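Local coordinates for protein peptidase family U32 (Geobacillus thermoleovorans, PDB 4HE6) that is of unknown function but forms the C-terminal beta domain of a putative U32 family peptidase, at residues Phe46-Gly58 against His66-Pro78. Numbering follows the deposited sequence.
Sequences FTQVIEKIWDEDG and HPLQIVKFKVKRP
An antiparallel strand pairing that comes apart and is continued by a side chain and water joins Trp-54 to Lys-72 and Gln-48 to Lys-74 and Lys-76 in this all-beta domain. Strands 53-55 and 70-74 exchange two backbone bonds at the hydrogen-bonded pair Trp-54 and Lys-72, with Lys-72 N 2.8 Å from Trp-54 O. Farther along, where the backbones separate, one water bridges Lys-52 O and Lys-74 N, and another links Glu-51 N to Lys-74 O. Gln-48 then spans the remaining gap by its primary amide, CG lying between the backbone N and the carbonyl carbon (chi1 70°) and the chain extended beyond it toward 74-76. Gln-48 OE1 accepts from Lys-76 N at 2.9 Å, the donor tilted from the carbonyl plane. Gln-48 NE2 reaches Lys-74 O at 3.1 Å, on a lone pair and nearly straight. Less directly, Gln-48 NE2 also meets Val-49 O from above its carbonyl plane, at 3.0 Å. Three bonds thus fix the amide flip; an alanine at Gln-48 would probably leave Lys-76 N without this acceptor, and Lys-74 O and Val-49 O without the amide donor. Apolar contacts fill in around this polar seam. Ile-50 CD1 sits over one face of the Phe-73 ring, 3.3 Å from Phe-73 CE2, and Ile-53 CG2 meets Val-71 CB. The Trp-54 indole is laid over strand 70-74, one face receiving Lys-72 CB and Phe-73 CA in CH-pi contacts. At the far end Arg-77 runs its extended chain across the Phe-46 ring, Arg-77 CB 3.9 Å from the ring centroid. The Arg-77 guanidinium, 14° from the ring plane, overlies Phe-46 CB, and its NH1 forms a salt bridge with Glu-44. Backbone polar groups of the diverging chains are therefore satisfied by an amide and ordered water, so the contact persists beyond the regular sheet.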
# COMPACT_ATOMS: atom_id res chain seq x y z
N PHE A 46 -11.46 -1.11 1.98
CA PHE A 46 -11.75 0.25 1.55
C PHE A 46 -10.82 0.64 0.41
O PHE A 46 -9.72 0.07 0.23
CB PHE A 46 -11.64 1.25 2.71
CG PHE A 46 -10.24 1.47 3.21
CD1 PHE A 46 -9.42 2.50 2.74
CD2 PHE A 46 -9.71 0.63 4.19
CE1 PHE A 46 -8.12 2.67 3.21
CE2 PHE A 46 -8.43 0.82 4.69
CZ PHE A 46 -7.65 1.84 4.23
N THR A 47 -11.28 1.59 -0.37
CA THR A 47 -10.52 2.09 -1.50
C THR A 47 -10.03 3.50 -1.24
O THR A 47 -10.63 4.24 -0.45
CB THR A 47 -11.33 2.08 -2.81
OG1 THR A 47 -12.52 2.86 -2.62
CG2 THR A 47 -11.70 0.67 -3.20
N GLN A 48 -8.96 3.87 -1.91
CA GLN A 48 -8.46 5.24 -1.86
C GLN A 48 -7.58 5.48 -3.07
O GLN A 48 -7.10 4.56 -3.75
CB GLN A 48 -7.64 5.52 -0.60
CG GLN A 48 -6.30 4.81 -0.57
CD GLN A 48 -5.46 5.29 0.57
OE1 GLN A 48 -5.73 4.95 1.71
NE2 GLN A 48 -4.43 6.07 0.25
N VAL A 49 -7.32 6.78 -3.29
CA VAL A 49 -6.28 7.21 -4.23
C VAL A 49 -4.97 7.27 -3.49
O VAL A 49 -4.88 7.65 -2.31
CB VAL A 49 -6.62 8.58 -4.88
CG1 VAL A 49 -6.67 9.73 -3.88
CG2 VAL A 49 -5.65 8.86 -6.01
N ILE A 50 -3.90 6.90 -4.15
CA ILE A 50 -2.54 7.10 -3.67
C ILE A 50 -2.11 8.50 -4.01
O ILE A 50 -2.08 8.89 -5.18
CB ILE A 50 -1.55 6.11 -4.31
CG1 ILE A 50 -2.00 4.62 -4.17
CG2 ILE A 50 -0.13 6.43 -3.84
CD1 ILE A 50 -1.56 4.00 -2.94
N GLU A 51 -1.84 9.34 -3.01
CA GLU A 51 -1.57 10.74 -3.26
C GLU A 51 -0.16 11.04 -3.69
O GLU A 51 0.10 11.95 -4.47
CB GLU A 51 -1.81 11.59 -2.01
CG GLU A 51 -3.27 11.96 -1.88
CD GLU A 51 -3.53 13.05 -0.87
OE1 GLU A 51 -3.73 12.62 0.28
OE2 GLU A 51 -3.57 14.26 -1.21
N LYS A 52 0.77 10.35 -3.10
CA LYS A 52 2.20 10.70 -3.04
C LYS A 52 2.91 9.53 -2.34
O LYS A 52 2.34 9.00 -1.40
CB LYS A 52 2.41 11.97 -2.21
CG LYS A 52 3.81 12.51 -2.35
CD LYS A 52 3.91 13.98 -1.88
CE LYS A 52 3.67 14.07 -0.41
NZ LYS A 52 3.55 15.47 0.06
N ILE A 53 4.09 9.16 -2.79
CA ILE A 53 4.80 8.00 -2.22
C ILE A 53 6.23 8.40 -1.95
O ILE A 53 6.86 9.15 -2.72
CB ILE A 53 4.83 6.80 -3.22
CG1 ILE A 53 3.45 6.41 -3.68
CG2 ILE A 53 5.68 5.66 -2.71
CD1 ILE A 53 3.47 5.49 -4.95
N TRP A 54 6.81 7.89 -0.87
CA TRP A 54 8.21 8.14 -0.55
C TRP A 54 8.84 6.84 -0.07
O TRP A 54 8.18 5.90 0.35
CB TRP A 54 8.42 9.27 0.41
CG TRP A 54 7.65 9.28 1.69
CD1 TRP A 54 8.10 8.91 2.94
CD2 TRP A 54 6.30 9.72 1.87
NE1 TRP A 54 7.11 9.08 3.86
CE2 TRP A 54 5.99 9.57 3.22
CE3 TRP A 54 5.30 10.19 1.00
CZ2 TRP A 54 4.74 9.89 3.79
CZ3 TRP A 54 4.07 10.52 1.55
CH2 TRP A 54 3.81 10.37 2.90
N ASP A 55 10.17 6.79 -0.18
CA ASP A 55 10.92 5.64 0.33
C ASP A 55 11.30 5.90 1.81
O ASP A 55 10.98 6.93 2.39
CB ASP A 55 12.10 5.36 -0.61
CG ASP A 55 13.18 6.39 -0.57
OD1 ASP A 55 13.21 7.25 0.32
OD2 ASP A 55 14.01 6.33 -1.48
N GLU A 56 11.97 4.91 2.39
CA GLU A 56 12.32 5.02 3.79
C GLU A 56 13.39 6.06 4.06
O GLU A 56 13.67 6.38 5.21
CB GLU A 56 12.71 3.65 4.35
CG GLU A 56 11.47 2.72 4.31
CD GLU A 56 11.61 1.49 5.16
OE1 GLU A 56 12.53 0.68 4.98
OE2 GLU A 56 10.70 1.38 6.02
N ASP A 57 14.02 6.62 3.02
CA ASP A 57 14.99 7.70 3.09
C ASP A 57 14.36 9.05 2.76
O ASP A 57 15.11 10.04 2.75
CB ASP A 57 16.16 7.41 2.17
CG ASP A 57 16.85 6.15 2.69
OD1 ASP A 57 17.05 5.98 3.91
OD2 ASP A 57 17.16 5.29 1.88
N GLY A 58 13.05 9.12 2.61
CA GLY A 58 12.32 10.34 2.37
C GLY A 58 12.38 10.88 0.96
O GLY A 58 11.97 12.02 0.71
N HIS A 66 9.69 -1.11 -8.24
CA HIS A 66 10.72 -2.08 -7.97
C HIS A 66 10.21 -3.14 -7.00
O HIS A 66 9.87 -2.80 -5.87
CB HIS A 66 11.91 -1.40 -7.36
CG HIS A 66 12.57 -0.42 -8.25
ND1 HIS A 66 13.06 -0.74 -9.50
CD2 HIS A 66 12.78 0.87 -8.05
CE1 HIS A 66 13.57 0.37 -10.01
NE2 HIS A 66 13.42 1.36 -9.16
N PRO A 67 10.09 -4.38 -7.46
CA PRO A 67 9.52 -5.45 -6.61
C PRO A 67 10.21 -5.50 -5.24
O PRO A 67 11.41 -5.53 -5.10
CB PRO A 67 9.74 -6.70 -7.43
CG PRO A 67 9.61 -6.19 -8.82
CD PRO A 67 10.37 -4.88 -8.82
N LEU A 68 9.37 -5.52 -4.21
CA LEU A 68 9.71 -5.74 -2.80
C LEU A 68 10.41 -4.57 -2.13
O LEU A 68 10.82 -4.69 -0.98
CB LEU A 68 10.46 -7.08 -2.63
CG LEU A 68 9.62 -8.30 -2.96
CD1 LEU A 68 10.44 -9.58 -3.07
CD2 LEU A 68 8.53 -8.50 -1.93
N GLN A 69 10.51 -3.43 -2.86
CA GLN A 69 10.96 -2.23 -2.17
C GLN A 69 9.89 -1.76 -1.17
O GLN A 69 8.70 -1.97 -1.38
CB GLN A 69 11.38 -1.19 -3.20
CG GLN A 69 12.76 -1.65 -3.87
CD GLN A 69 13.51 -0.62 -4.63
OE1 GLN A 69 12.96 0.52 -4.85
NE2 GLN A 69 14.69 -0.87 -5.18
N ILE A 70 10.34 -1.15 -0.10
CA ILE A 70 9.48 -0.63 0.96
C ILE A 70 9.17 0.84 0.67
O ILE A 70 10.09 1.64 0.42
CB ILE A 70 10.12 -0.82 2.33
CG1 ILE A 70 10.38 -2.29 2.65
CG2 ILE A 70 9.22 -0.18 3.37
CD1 ILE A 70 11.26 -2.54 3.84
N VAL A 71 7.90 1.20 0.66
CA VAL A 71 7.50 2.57 0.39
C VAL A 71 6.50 3.01 1.50
O VAL A 71 5.97 2.18 2.26
CB VAL A 71 6.90 2.75 -1.01
CG1 VAL A 71 7.92 2.30 -2.05
CG2 VAL A 71 5.59 2.02 -1.16
N LYS A 72 6.27 4.30 1.56
CA LYS A 72 5.38 4.91 2.53
C LYS A 72 4.43 5.88 1.84
O LYS A 72 4.80 6.54 0.87
CB LYS A 72 6.20 5.63 3.58
CG LYS A 72 7.09 4.70 4.39
CD LYS A 72 7.89 5.40 5.45
CE LYS A 72 8.54 4.42 6.42
NZ LYS A 72 8.59 5.04 7.79
N PHE A 73 3.23 5.99 2.38
CA PHE A 73 2.25 6.93 1.90
C PHE A 73 1.11 7.03 2.92
O PHE A 73 0.91 6.12 3.75
CB PHE A 73 1.71 6.59 0.51
CG PHE A 73 1.23 5.19 0.30
CD1 PHE A 73 2.09 4.17 -0.06
CD2 PHE A 73 -0.14 4.91 0.45
CE1 PHE A 73 1.63 2.89 -0.26
CE2 PHE A 73 -0.58 3.63 0.24
CZ PHE A 73 0.29 2.62 -0.14
N LYS A 74 0.37 8.10 2.85
CA LYS A 74 -0.80 8.31 3.68
C LYS A 74 -1.93 7.39 3.26
O LYS A 74 -2.20 7.23 2.07
CB LYS A 74 -1.25 9.77 3.61
CG LYS A 74 -2.27 10.16 4.61
CD LYS A 74 -1.64 10.89 5.82
CE LYS A 74 -2.45 12.13 6.11
NZ LYS A 74 -2.75 12.90 4.84
N VAL A 75 -2.64 6.84 4.26
CA VAL A 75 -3.84 6.07 3.99
C VAL A 75 -5.01 6.65 4.72
O VAL A 75 -4.90 7.32 5.77
CB VAL A 75 -3.63 4.56 4.30
CG1 VAL A 75 -2.53 3.98 3.35
CG2 VAL A 75 -3.30 4.32 5.76
N LYS A 76 -6.20 6.35 4.21
CA LYS A 76 -7.42 6.99 4.64
C LYS A 76 -8.14 6.38 5.83
O LYS A 76 -9.01 7.02 6.43
CB LYS A 76 -8.39 7.06 3.41
CG LYS A 76 -7.94 8.11 2.43
CD LYS A 76 -7.82 9.51 2.95
CE LYS A 76 -9.05 10.08 3.63
NZ LYS A 76 -8.89 11.44 4.24
N ARG A 77 -7.77 5.15 6.17
CA ARG A 77 -8.29 4.48 7.37
C ARG A 77 -7.16 3.67 7.98
O ARG A 77 -6.19 3.38 7.27
CB ARG A 77 -9.42 3.52 7.05
CG ARG A 77 -10.59 4.10 6.28
CD ARG A 77 -11.68 3.07 6.16
NE ARG A 77 -12.81 3.47 5.38
CZ ARG A 77 -13.91 2.75 5.23
NH1 ARG A 77 -13.98 1.56 5.76
NH2 ARG A 77 -14.89 3.25 4.51
N PRO A 78 -7.29 3.30 9.24
CA PRO A 78 -6.28 2.45 9.87
C PRO A 78 -6.12 1.13 9.18
O PRO A 78 -7.07 0.55 8.59
CB PRO A 78 -6.79 2.28 11.30
CG PRO A 78 -7.60 3.56 11.57
CD PRO A 78 -8.31 3.77 10.23
O HOH W 1 -1.71 8.77 -0.18
O HOH W 2 0.68 10.01 0.60
O HOH W 3 12.60 2.39 1.07